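Local coordinates for protein tryptophanyl-tRNA synthetase (Thermus thermophilus, PDB 2EL7) that probably catalyses the ATP-dependent attachment of tryptophan to its tRNA, working as a homodimeric class I aminoacyl-tRNA synthetase, at residues L93-V96 against F97-L100; L127-P130 against V131-A135; R159-A162 against R163-N166; Q315-M318 against E319-E323; Q151-H154 against I155-T158. All coordinates share one frame; numbering follows the deposited sequence.

Contact 1: L93-V96 against F97-L100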
loop_
_atom_site.group_PDB
_atom_site.type_symbol
_atom_site.label_atom_id
_atom_site.label_comp_id
_atom_site.label_asym_id
_atom_site.label_seq_id
_atom_site.Cartn_x
_atom_site.Cartn_y
_atom_site.Cartn_z
ATOM N N LEU A 93 -3.370 -6.049 -0.634
ATOM C CA LEU A 93 -3.495 -6.865 0.558
ATOM C C LEU A 93 -2.724 -6.095 1.628
ATOM O O LEU A 93 -3.042 -6.138 2.826
ATOM C CB LEU A 93 -2.836 -8.229 0.326
ATOM C CG LEU A 93 -2.858 -9.146 1.539
ATOM C CD1 LEU A 93 -4.292 -9.224 2.071
ATOM C CD2 LEU A 93 -2.361 -10.536 1.128
ATOM N N SER A 94 -1.710 -5.371 1.163
ATOM C CA SER A 94 -0.856 -4.584 2.049
ATOM C C SER A 94 -1.632 -3.516 2.830
ATOM O O SER A 94 -1.353 -3.250 4.012
ATOM C CB SER A 94 0.252 -3.926 1.236
ATOM O OG SER A 94 1.286 -3.530 2.090
ATOM N N TRP A 95 -2.599 -2.893 2.167
ATOM C CA TRP A 95 -3.394 -1.878 2.841
ATOM C C TRP A 95 -4.219 -2.555 3.918
ATOM O O TRP A 95 -4.274 -2.068 5.053
ATOM C CB TRP A 95 -4.315 -1.132 1.862
ATOM C CG TRP A 95 -5.368 -0.341 2.586
ATOM C CD1 TRP A 95 -6.719 -0.519 2.517
ATOM C CD2 TRP A 95 -5.156 0.711 3.538
ATOM N NE1 TRP A 95 -7.363 0.354 3.371
ATOM C CE2 TRP A 95 -6.426 1.120 4.005
ATOM C CE3 TRP A 95 -4.017 1.348 4.043
ATOM C CZ2 TRP A 95 -6.587 2.134 4.944
ATOM C CZ3 TRP A 95 -4.182 2.366 4.984
ATOM C CH2 TRP A 95 -5.455 2.744 5.421
ATOM N N VAL A 96 -4.844 -3.684 3.569
ATOM C CA VAL A 96 -5.681 -4.418 4.526
ATOM C C VAL A 96 -4.865 -4.728 5.759
ATOM O O VAL A 96 -5.267 -4.407 6.864
ATOM C CB VAL A 96 -6.249 -5.743 3.925
ATOM C CG1 VAL A 96 -7.108 -6.465 4.971
ATOM C CG2 VAL A 96 -7.107 -5.429 2.690
ATOM N N PHE A 97 -3.702 -5.330 5.550
ATOM C CA PHE A 97 -2.803 -5.683 6.638
ATOM C C PHE A 97 -2.416 -4.460 7.471
ATOM O O PHE A 97 -2.446 -4.510 8.698
ATOM C CB PHE A 97 -1.558 -6.379 6.071
ATOM C CG PHE A 97 -1.780 -7.832 5.706
ATOM C CD1 PHE A 97 -3.057 -8.392 5.730
ATOM C CD2 PHE A 97 -0.712 -8.631 5.312
ATOM C CE1 PHE A 97 -3.267 -9.724 5.365
ATOM C CE2 PHE A 97 -0.907 -9.964 4.941
ATOM C CZ PHE A 97 -2.197 -10.516 4.969
ATOM N N THR A 98 -2.048 -3.371 6.805
ATOM C CA THR A 98 -1.695 -2.135 7.489
ATOM C C THR A 98 -2.788 -1.797 8.520
ATOM O O THR A 98 -2.475 -1.480 9.674
ATOM C CB THR A 98 -1.536 -0.948 6.457
ATOM O OG1 THR A 98 -0.298 -1.088 5.750
ATOM C CG2 THR A 98 -1.552 0.405 7.134
ATOM N N THR A 99 -4.061 -1.891 8.130
ATOM C CA THR A 99 -5.149 -1.551 9.065
ATOM C C THR A 99 -5.245 -2.529 10.236
ATOM O O THR A 99 -5.837 -2.208 11.273
ATOM C CB THR A 99 -6.574 -1.496 8.381
ATOM O OG1 THR A 99 -6.953 -2.805 7.919
ATOM C CG2 THR A 99 -6.593 -0.516 7.186
ATOM N N LEU A 100 -4.667 -3.716 10.076
ATOM C CA LEU A 100 -4.738 -4.717 11.135
ATOM C C LEU A 100 -3.432 -4.851 11.908
ATOM O O LEU A 100 -3.221 -5.880 12.544
ATOM C CB LEU A 100 -5.080 -6.087 10.552
ATOM C CG LEU A 100 -6.320 -6.248 9.676
ATOM C CD1 LEU A 100 -6.281 -7.629 9.031
ATOM C CD2 LEU A 100 -7.572 -6.065 10.508
#

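Contact 2: L127-P130 against V131-A135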
loop_
_atom_site.group_PDB
_atom_site.type_symbol
_atom_site.label_atom_id
_atom_site.label_comp_id
_atom_site.label_asym_id
_atom_site.label_seq_id
_atom_site.Cartn_x
_atom_site.Cartn_y
_atom_site.Cartn_z
ATOM N N LEU A 127 9.410 2.112 8.158
ATOM C CA LEU A 127 8.464 1.617 9.154
ATOM C C LEU A 127 7.477 0.574 8.615
ATOM O O LEU A 127 7.279 -0.471 9.234
ATOM C CB LEU A 127 7.661 2.769 9.782
ATOM C CG LEU A 127 6.594 2.324 10.806
ATOM C CD1 LEU A 127 7.285 1.916 12.098
ATOM C CD2 LEU A 127 5.607 3.450 11.093
ATOM N N MET A 128 6.875 0.868 7.462
ATOM C CA MET A 128 5.869 -0.000 6.846
ATOM C C MET A 128 6.384 -1.201 6.014
ATOM O O MET A 128 5.594 -2.068 5.629
ATOM C CB MET A 128 4.926 0.847 5.971
ATOM C CG MET A 128 4.293 2.031 6.675
ATOM S SD MET A 128 3.494 1.503 8.217
ATOM C CE MET A 128 2.490 0.183 7.648
ATOM N N TYR A 129 7.683 -1.281 5.750
ATOM C CA TYR A 129 8.170 -2.396 4.931
ATOM C C TYR A 129 7.792 -3.786 5.429
ATOM O O TYR A 129 7.423 -4.658 4.637
ATOM C CB TYR A 129 9.684 -2.326 4.759
ATOM C CG TYR A 129 10.222 -3.316 3.749
ATOM C CD1 TYR A 129 9.816 -3.274 2.421
ATOM C CD2 TYR A 129 11.134 -4.321 4.134
ATOM C CE1 TYR A 129 10.301 -4.211 1.493
ATOM C CE2 TYR A 129 11.619 -5.247 3.221
ATOM C CZ TYR A 129 11.201 -5.191 1.905
ATOM O OH TYR A 129 11.679 -6.122 1.000
ATOM N N PRO A 130 7.874 -4.027 6.746
ATOM C CA PRO A 130 7.502 -5.380 7.185
ATOM C C PRO A 130 6.065 -5.771 6.820
ATOM O O PRO A 130 5.779 -6.950 6.571
ATOM C CB PRO A 130 7.749 -5.334 8.687
ATOM C CG PRO A 130 8.938 -4.360 8.781
ATOM C CD PRO A 130 8.507 -3.259 7.839
ATOM N N VAL A 131 5.153 -4.799 6.785
ATOM C CA VAL A 131 3.761 -5.100 6.419
ATOM C C VAL A 131 3.715 -5.506 4.938
ATOM O O VAL A 131 3.002 -6.450 4.575
ATOM C CB VAL A 131 2.834 -3.901 6.696
ATOM C CG1 VAL A 131 1.370 -4.253 6.317
ATOM C CG2 VAL A 131 2.919 -3.550 8.189
ATOM N N LEU A 132 4.515 -4.831 4.099
ATOM C CA LEU A 132 4.617 -5.165 2.680
ATOM C C LEU A 132 5.118 -6.606 2.543
ATOM O O LEU A 132 4.554 -7.385 1.775
ATOM C CB LEU A 132 5.587 -4.223 1.967
ATOM C CG LEU A 132 5.684 -4.332 0.437
ATOM C CD1 LEU A 132 4.370 -3.973 -0.153
ATOM C CD2 LEU A 132 6.756 -3.388 -0.116
ATOM N N GLN A 133 6.160 -6.963 3.301
ATOM C CA GLN A 133 6.697 -8.324 3.263
ATOM C C GLN A 133 5.627 -9.346 3.706
ATOM O O GLN A 133 5.516 -10.441 3.142
ATOM C CB GLN A 133 7.914 -8.457 4.177
ATOM C CG GLN A 133 9.160 -7.708 3.736
ATOM C CD GLN A 133 10.329 -7.916 4.714
ATOM O OE1 GLN A 133 10.284 -7.467 5.877
ATOM N NE2 GLN A 133 11.368 -8.612 4.252
ATOM N N ALA A 134 4.854 -8.999 4.731
ATOM C CA ALA A 134 3.800 -9.903 5.195
ATOM C C ALA A 134 2.745 -10.196 4.107
ATOM O O ALA A 134 2.232 -11.317 3.998
ATOM C CB ALA A 134 3.114 -9.311 6.429
ATOM N N ALA A 135 2.409 -9.182 3.313
ATOM C CA ALA A 135 1.412 -9.347 2.256
ATOM C C ALA A 135 1.993 -10.152 1.111
ATOM O O ALA A 135 1.300 -10.883 0.440
ATOM C CB ALA A 135 0.964 -8.004 1.768
#

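Contact 3: R159-A162 against R163-N166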
loop_
_atom_site.group_PDB
_atom_site.type_symbol
_atom_site.label_atom_id
_atom_site.label_comp_id
_atom_site.label_asym_id
_atom_site.label_seq_id
_atom_site.Cartn_x
_atom_site.Cartn_y
_atom_site.Cartn_z
ATOM N N ARG A 159 2.882 -13.927 11.107
ATOM C CA ARG A 159 1.994 -14.907 11.747
ATOM C C ARG A 159 0.978 -14.164 12.607
ATOM O O ARG A 159 -0.197 -14.507 12.622
ATOM C CB ARG A 159 2.756 -15.923 12.627
ATOM C CG ARG A 159 3.723 -16.852 11.897
ATOM C CD ARG A 159 4.171 -18.024 12.800
ATOM N NE ARG A 159 5.006 -17.576 13.902
ATOM C CZ ARG A 159 6.334 -17.564 13.883
ATOM N NH1 ARG A 159 7.005 -17.120 14.943
ATOM N NH2 ARG A 159 6.997 -18.021 12.824
ATOM N N GLU A 160 1.423 -13.142 13.320
ATOM C CA GLU A 160 0.503 -12.379 14.144
ATOM C C GLU A 160 -0.630 -11.820 13.286
ATOM O O GLU A 160 -1.786 -11.885 13.681
ATOM C CB GLU A 160 1.244 -11.246 14.884
ATOM C CG GLU A 160 1.839 -11.692 16.241
ATOM C CD GLU A 160 2.861 -10.711 16.825
ATOM O OE1 GLU A 160 3.566 -11.081 17.794
ATOM O OE2 GLU A 160 2.968 -9.575 16.318
ATOM N N ILE A 161 -0.284 -11.289 12.114
ATOM C CA ILE A 161 -1.252 -10.718 11.189
ATOM C C ILE A 161 -2.177 -11.795 10.634
ATOM O O ILE A 161 -3.365 -11.565 10.445
ATOM C CB ILE A 161 -0.527 -9.967 10.002
ATOM C CG1 ILE A 161 0.146 -8.689 10.530
ATOM C CG2 ILE A 161 -1.515 -9.597 8.902
ATOM C CD1 ILE A 161 0.945 -7.970 9.513
ATOM N N ALA A 162 -1.639 -12.980 10.389
ATOM C CA ALA A 162 -2.455 -14.052 9.868
ATOM C C ALA A 162 -3.489 -14.450 10.908
ATOM O O ALA A 162 -4.677 -14.611 10.596
ATOM C CB ALA A 162 -1.591 -15.233 9.505
ATOM N N ARG A 163 -3.040 -14.611 12.149
ATOM C CA ARG A 163 -3.948 -14.982 13.219
ATOM C C ARG A 163 -5.025 -13.930 13.385
ATOM O O ARG A 163 -6.208 -14.268 13.489
ATOM C CB ARG A 163 -3.202 -15.173 14.542
ATOM C CG ARG A 163 -2.292 -16.403 14.560
ATOM C CD ARG A 163 -1.973 -16.841 15.981
ATOM N NE ARG A 163 -1.155 -15.870 16.672
ATOM C CZ ARG A 163 0.165 -15.813 16.562
ATOM N NH1 ARG A 163 0.793 -16.688 15.788
ATOM N NH2 ARG A 163 0.854 -14.874 17.210
ATOM N N ARG A 164 -4.630 -12.659 13.381
ATOM C CA ARG A 164 -5.600 -11.584 13.547
ATOM C C ARG A 164 -6.621 -11.612 12.427
ATOM O O ARG A 164 -7.817 -11.454 12.680
ATOM C CB ARG A 164 -4.893 -10.230 13.590
ATOM C CG ARG A 164 -5.778 -9.107 14.060
ATOM C CD ARG A 164 -4.942 -7.853 14.394
ATOM N NE ARG A 164 -3.997 -8.023 15.509
ATOM C CZ ARG A 164 -2.671 -8.014 15.391
ATOM N NH1 ARG A 164 -1.908 -8.173 16.473
ATOM N NH2 ARG A 164 -2.102 -7.852 14.198
ATOM N N PHE A 165 -6.150 -11.840 11.194
ATOM C CA PHE A 165 -7.031 -11.899 10.046
ATOM C C PHE A 165 -7.938 -13.118 10.137
ATOM O O PHE A 165 -9.159 -13.000 9.982
ATOM C CB PHE A 165 -6.235 -11.956 8.728
ATOM C CG PHE A 165 -7.095 -11.821 7.485
ATOM C CD1 PHE A 165 -7.207 -10.591 6.820
ATOM C CD2 PHE A 165 -7.825 -12.913 6.995
ATOM C CE1 PHE A 165 -8.035 -10.447 5.688
ATOM C CE2 PHE A 165 -8.654 -12.783 5.868
ATOM C CZ PHE A 165 -8.759 -11.546 5.214
ATOM N N ASN A 166 -7.356 -14.289 10.374
ATOM C CA ASN A 166 -8.158 -15.514 10.461
ATOM C C ASN A 166 -9.274 -15.441 11.510
ATOM O O ASN A 166 -10.393 -15.888 11.259
ATOM C CB ASN A 166 -7.275 -16.737 10.729
ATOM C CG ASN A 166 -6.357 -17.074 9.548
ATOM O OD1 ASN A 166 -6.601 -16.672 8.401
ATOM N ND2 ASN A 166 -5.304 -17.833 9.823
HETATM O O HOH W 1 4.052 -16.888 16.499
HETATM O O HOH W 2 0.609 -7.750 15.356
#

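Contact 4: Q315-M318 against E319-E323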
loop_
_atom_site.group_PDB
_atom_site.type_symbol
_atom_site.label_atom_id
_atom_site.label_comp_id
_atom_site.label_asym_id
_atom_site.label_seq_id
_atom_site.Cartn_x
_atom_site.Cartn_y
_atom_site.Cartn_z
ATOM N N GLN A 315 -4.468 -13.453 -7.374
ATOM C CA GLN A 315 -5.813 -12.973 -7.671
ATOM C C GLN A 315 -6.848 -13.805 -6.964
ATOM O O GLN A 315 -7.872 -13.277 -6.519
ATOM C CB GLN A 315 -6.067 -12.994 -9.168
ATOM C CG GLN A 315 -4.925 -12.332 -9.881
ATOM C CD GLN A 315 -5.260 -11.946 -11.287
ATOM O OE1 GLN A 315 -5.921 -12.695 -12.002
ATOM N NE2 GLN A 315 -4.785 -10.772 -11.708
ATOM N N ALA A 316 -6.594 -15.109 -6.856
ATOM C CA ALA A 316 -7.529 -15.970 -6.146
ATOM C C ALA A 316 -7.525 -15.494 -4.684
ATOM O O ALA A 316 -8.583 -15.215 -4.111
ATOM C CB ALA A 316 -7.098 -17.452 -6.247
ATOM N N THR A 317 -6.340 -15.334 -4.105
ATOM C CA THR A 317 -6.264 -14.901 -2.718
ATOM C C THR A 317 -6.925 -13.562 -2.499
ATOM O O THR A 317 -7.662 -13.379 -1.532
ATOM C CB THR A 317 -4.817 -14.748 -2.195
ATOM O OG1 THR A 317 -4.115 -16.001 -2.271
ATOM C CG2 THR A 317 -4.861 -14.286 -0.730
ATOM N N MET A 318 -6.655 -12.617 -3.389
ATOM C CA MET A 318 -7.211 -11.281 -3.263
ATOM C C MET A 318 -8.749 -11.272 -3.416
ATOM O O MET A 318 -9.430 -10.420 -2.851
ATOM C CB MET A 318 -6.538 -10.347 -4.287
ATOM C CG MET A 318 -6.630 -8.858 -3.961
ATOM S SD MET A 318 -5.869 -8.501 -2.325
ATOM C CE MET A 318 -7.204 -7.808 -1.449
ATOM N N GLU A 319 -9.311 -12.204 -4.172
ATOM C CA GLU A 319 -10.759 -12.222 -4.302
ATOM C C GLU A 319 -11.298 -12.743 -2.990
ATOM O O GLU A 319 -12.272 -12.226 -2.465
ATOM C CB GLU A 319 -11.212 -13.118 -5.459
ATOM C CG GLU A 319 -11.264 -12.389 -6.791
ATOM C CD GLU A 319 -11.600 -13.311 -7.947
ATOM O OE1 GLU A 319 -12.719 -13.870 -7.944
ATOM O OE2 GLU A 319 -10.741 -13.478 -8.853
ATOM N N GLU A 320 -10.655 -13.776 -2.458
ATOM C CA GLU A 320 -11.068 -14.327 -1.183
ATOM C C GLU A 320 -11.071 -13.222 -0.108
ATOM O O GLU A 320 -12.052 -13.067 0.622
ATOM C CB GLU A 320 -10.133 -15.462 -0.793
ATOM C CG GLU A 320 -10.536 -16.222 0.424
ATOM C CD GLU A 320 -9.497 -17.258 0.801
ATOM O OE1 GLU A 320 -9.715 -18.020 1.782
ATOM O OE2 GLU A 320 -8.458 -17.310 0.105
ATOM N N VAL A 321 -9.995 -12.436 -0.027
ATOM C CA VAL A 321 -9.907 -11.348 0.961
ATOM C C VAL A 321 -10.946 -10.240 0.753
ATOM O O VAL A 321 -11.621 -9.843 1.690
ATOM C CB VAL A 321 -8.485 -10.691 0.988
ATOM C CG1 VAL A 321 -8.488 -9.450 1.889
ATOM C CG2 VAL A 321 -7.452 -11.690 1.488
ATOM N N ARG A 322 -11.094 -9.746 -0.467
ATOM C CA ARG A 322 -12.062 -8.678 -0.709
ATOM C C ARG A 322 -13.467 -9.063 -0.232
ATOM O O ARG A 322 -14.204 -8.245 0.339
ATOM C CB ARG A 322 -12.074 -8.291 -2.208
ATOM C CG ARG A 322 -10.820 -7.527 -2.629
ATOM C CD ARG A 322 -10.858 -6.908 -4.014
ATOM N NE ARG A 322 -10.534 -7.914 -5.006
ATOM C CZ ARG A 322 -9.570 -7.821 -5.917
ATOM N NH1 ARG A 322 -9.390 -8.831 -6.748
ATOM N NH2 ARG A 322 -8.788 -6.746 -6.010
ATOM N N GLU A 323 -13.828 -10.315 -0.441
ATOM C CA GLU A 323 -15.146 -10.807 -0.051
ATOM C C GLU A 323 -15.329 -10.956 1.466
ATOM O O GLU A 323 -16.379 -10.593 2.005
ATOM C CB GLU A 323 -15.391 -12.148 -0.718
ATOM C CG GLU A 323 -16.765 -12.685 -0.491
ATOM C CD GLU A 323 -16.756 -14.190 -0.421
ATOM O OE1 GLU A 323 -16.263 -14.735 0.599
ATOM O OE2 GLU A 323 -17.223 -14.827 -1.395
#

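Contact 5: Q151-H154 against I155-T158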
loop_
_atom_site.group_PDB
_atom_site.type_symbol
_atom_site.label_atom_id
_atom_site.label_comp_id
_atom_site.label_asym_id
_atom_site.label_seq_id
_atom_site.Cartn_x
_atom_site.Cartn_y
_atom_site.Cartn_z
ATOM N N GLN A 151 16.537 -12.081 10.968
ATOM C CA GLN A 151 15.410 -11.600 10.165
ATOM C C GLN A 151 14.152 -12.381 10.419
ATOM O O GLN A 151 13.253 -12.431 9.584
ATOM C CB GLN A 151 15.738 -11.675 8.690
ATOM C CG GLN A 151 17.025 -11.007 8.378
ATOM C CD GLN A 151 17.176 -10.790 6.923
ATOM O OE1 GLN A 151 17.204 -11.745 6.145
ATOM N NE2 GLN A 151 17.262 -9.520 6.523
ATOM N N VAL A 152 14.110 -12.990 11.589
ATOM C CA VAL A 152 12.988 -13.779 12.008
ATOM C C VAL A 152 11.806 -12.884 12.410
ATOM O O VAL A 152 10.650 -13.238 12.161
ATOM C CB VAL A 152 13.436 -14.692 13.171
ATOM C CG1 VAL A 152 12.244 -15.370 13.827
ATOM C CG2 VAL A 152 14.380 -15.740 12.628
ATOM N N GLN A 153 12.097 -11.719 13.002
ATOM C CA GLN A 153 11.051 -10.787 13.445
ATOM C C GLN A 153 9.920 -10.542 12.454
ATOM O O GLN A 153 8.747 -10.536 12.845
ATOM C CB GLN A 153 11.645 -9.429 13.845
ATOM C CG GLN A 153 11.895 -9.282 15.327
ATOM C CD GLN A 153 11.786 -7.846 15.832
ATOM O OE1 GLN A 153 12.444 -6.936 15.321
ATOM N NE2 GLN A 153 10.955 -7.642 16.848
ATOM N N HIS A 154 10.243 -10.345 11.175
ATOM C CA HIS A 154 9.168 -10.096 10.228
ATOM C C HIS A 154 8.349 -11.355 9.939
ATOM O O HIS A 154 7.210 -11.266 9.486
ATOM C CB HIS A 154 9.685 -9.417 8.933
ATOM C CG HIS A 154 10.323 -10.342 7.935
ATOM N ND1 HIS A 154 11.607 -10.834 8.077
ATOM C CD2 HIS A 154 9.889 -10.774 6.729
ATOM C CE1 HIS A 154 11.937 -11.519 6.994
ATOM N NE2 HIS A 154 10.910 -11.496 6.161
ATOM N N ILE A 155 8.898 -12.533 10.196
ATOM C CA ILE A 155 8.072 -13.713 9.991
ATOM C C ILE A 155 7.105 -13.777 11.176
ATOM O O ILE A 155 5.960 -14.183 11.015
ATOM C CB ILE A 155 8.875 -15.040 9.890
ATOM C CG1 ILE A 155 9.516 -15.213 8.508
ATOM C CG2 ILE A 155 7.925 -16.198 9.907
ATOM C CD1 ILE A 155 9.987 -13.976 7.808
ATOM N N GLU A 156 7.551 -13.376 12.364
ATOM C CA GLU A 156 6.660 -13.370 13.527
ATOM C C GLU A 156 5.530 -12.348 13.337
ATOM O O GLU A 156 4.387 -12.604 13.715
ATOM C CB GLU A 156 7.442 -13.076 14.817
ATOM C CG GLU A 156 8.287 -14.279 15.272
ATOM C CD GLU A 156 9.397 -13.946 16.303
ATOM O OE1 GLU A 156 10.096 -14.906 16.734
ATOM O OE2 GLU A 156 9.575 -12.750 16.676
ATOM N N LEU A 157 5.837 -11.199 12.739
ATOM C CA LEU A 157 4.810 -10.195 12.501
ATOM C C LEU A 157 3.776 -10.787 11.566
ATOM O O LEU A 157 2.571 -10.630 11.777
ATOM C CB LEU A 157 5.410 -8.933 11.861
ATOM C CG LEU A 157 4.401 -7.840 11.467
ATOM C CD1 LEU A 157 3.852 -7.186 12.725
ATOM C CD2 LEU A 157 5.046 -6.804 10.551
ATOM N N THR A 158 4.247 -11.475 10.532
ATOM C CA THR A 158 3.373 -12.096 9.544
ATOM C C THR A 158 2.405 -13.102 10.170
ATOM O O THR A 158 1.210 -13.116 9.809
ATOM C CB THR A 158 4.211 -12.783 8.454
ATOM O OG1 THR A 158 5.128 -11.824 7.911
ATOM C CG2 THR A 158 3.330 -13.318 7.314
#

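Contact 1: L93-V96 against F97-L100
Thr98 and Thr99 both turn their hydroxyls back onto carbonyls of the turn before, at the C-terminal end of helix 89-99. Ser94 O is gripped twice: Thr98 N lies 2.9 Å from Ser94 O and Thr98 OG1 3.0 Å from it, the two donors coming from opposite faces of the carbonyl plane. One residue on, the hydroxyl is used differently. Thr99 OG1 sits between its own backbone N and carbonyl carbon (chi1 66°), and from there it donates to Val96 O over 2.6 Å, in the carbonyl plane and on a lone pair. The hydroxyl supplements a backbone partner of Val96 O that is only weak, Leu100 N. The same rotation carries Thr99 CG2 over one face of Trp95, 3.7 Å from the centroid of the six-membered ring. Thr98 CG2 approaches the indole obliquely, 3.9 Å from Trp95 CZ3. On the flank of the helix that meets helix 124-139, Leu93 CG lies over a face of the Phe97 ring, 3.9 Å from its centroid, with Leu93 CD1 3.5 Å from Phe97 CE1. The indole nitrogen of Trp95 is bonded to Tyr44 O of the second subunit. With both hydroxyls satisfied inside the helix, these buried threonines can offer methyl groups to the tryptophan at the dimer interface at little polar cost.

Contact 2: L127-P130 against V131-A135
Met128 is the first residue here to reach the following turn, and its chain is bent twice, at chi2 and chi3, so that the terminal methyl comes back alongside Val131: Met128 CE is 3.8 Å from Val131 CG2, the two side chains pointing the same way. Met128 also packs on Met128 of the second subunit. Its carbonyl is held less firmly, since Met128 O takes two weak bonds, from Val131 N at 3.0 Å and from Leu132 N at 3.3 Å. Tyr129 comes next. Its CG stands anti to the backbone N (chi1 -171°), which swings the ring over the next turn, where Gln133 CG lies above one face, 3.9 Å from the ring centroid. The glutamine chain crosses the ring at roughly a right angle, yet its amide settles only 25° from the ring plane, and Gln133 CD comes within 3.3 Å of Tyr129 CE2. Leu132 CD2 adds an oblique contact, 4.0 Å from Tyr129 CD1. Tyr129 also stacks on His45. Pro130 has no N-H to give the turn before, and the helix kinks there, but Pro130 O still accepts from Ala134 N at 2.9 Å. Pro130 packs on Leu157. This is a proline-kinked helix of the class I catalytic domain, leading from the dimer interface toward Asp136, the predicted tryptophan-binding residue.

Contact 3: R159-A162 against R163-N166
Arg163, Arg164, Phe165 and Asn166 each give their backbone N-H to the carbonyl four residues back, from Arg159 to Ala162, in an unbroken alpha-helix. The shortest of these bonds, Asn166 N to Ala162 O, is 2.7 Å. Over this backbone the guanidinium of Arg163 folds back, bent at chi3 (-67°), so that one of its faces rests above Arg159 O and Glu160 CA. Arg163 NH2 is 3.5 Å from Glu160 CG. The acid's carboxylate stays apart and is turned 78° from the guanidinium plane; Glu175 forms the salt bridge to Arg163. The helix is the crossover of a beta-alpha-beta unit between strands 144-146 and 177-179, and waters link its polar side chains. One water takes a bond from Arg159 NE at 2.9 Å and a weak one from Arg163 NH1. A second water joins Glu160 to Arg164: it donates to Glu160 OE2 at 3.1 Å and accepts from Arg164 NH1 at 2.8 Å, lying in the guanidinium plane at its edge. On the buried flank, Phe165 meets the ring of Phe173 edge-to-face. Asn166 lays its amide near Ala162 O without bonding to it, and is held instead by Thr172 N at OD1 and Phe173 O at ND2.

Contact 4: Q315-M318 against E319-E323
Met318 and Arg322 sit one turn apart in helix 296-324, whose backbone runs in regular alpha-helical bonds, Arg322 N lying 3.0 Å from Met318 O, with an added weak bond from Glu319 N to Ala316 O. Met318 CG stands over the centre of the Arg322 guanidinium, 3.6 Å above its plane, and the two chains cross at about a right angle. The arginine reaches this place by bending at chi3 (-82°), which brings the flat group back over the methionine. The methionine bends in turn, putting Met318 CE 3.8 Å from Arg322 CG and 3.9 Å from Val321 CG1. Covered on that face, the guanidinium still has a salt bridge from NH2 to Glu92. Glu319 runs back beside the preceding turn, with Glu319 CG 3.5 Å from Gln315 O. Glu320 runs fully extended to salt bridges with Lys324 and Lys141, while the hydroxyl of Thr317 is hydrogen-bonded to Ile139 O and its methyl touches Val321, Thr317 CG2 to Val321 CG2 being 4.3 Å. Such a pattern, with Met318 and Val321 packed on Leu93 of helix 89-99 and charged pairs at the border, is that of an amphipathic helix, here the end of the long C-terminal one.

Contact 5: Q151-H154 against I155-T158
Ile155 lies beside His154 with its CD1 over one face of the imidazole, though modelled so close that the spacing is doubtful. His154 CG takes the place between its own backbone N and carbonyl carbon (chi1 80°), which turns the ring back toward the start of the helix, where His154 ND1 makes a weak bond of 2.7 Å to Gln151 O. The ring also packs on Gln133 of helix 124-139. A second flat group, the carboxylate of Glu156, ends an extended chain and rests against a methyl, Glu156 OE1 being 3.6 Å from Val152 CG1. All this happens in the opening turn of helix 153-169, the crossover of the beta-alpha-beta unit that runs from strand 144-146 to strand 177-179, just after Asp150 of the predicted ATP site. Val152 O accepts two N-H groups there: Glu156 N at 3.1 Å, in the carbonyl plane, and Ile155 N at 2.7 Å, well above that plane. His154 O likewise has two donors, both from Thr158. Thr158 OG1 is 2.7 Å from His154 O and only 15° from the carbonyl plane, while Thr158 N, at 3.1 Å from His154 O, stands 41° out of it. Gln153 OE1 is bonded to Thr110 N, at the start of helix 110-115.

Overall arrangement
Along the chain come contacts 1, 2, 5, 3 and 4. Contacts 5 and 3 are successive parts of helix 153-169, with centres about 12 Å apart; contacts 1, 2 and 4 lie on helices 89-99, 124-139 and 296-324. Contact 1 touches contacts 2, 3 and 4, their centres about 9, 11 and 13 Å away: Phe97 packs against helices 124-139 and 153-169, and Leu93 against helix 296-324. Contact 3 also meets contacts 2 and 4. Contact 5 packs on contact 2, its centre about 23 Å from that of contact 4. Contacts 1 and 2 reach the second subunit, and helix 124-139 carries Asp136, so the cluster borders both dimer interface and predicted tryptophan site.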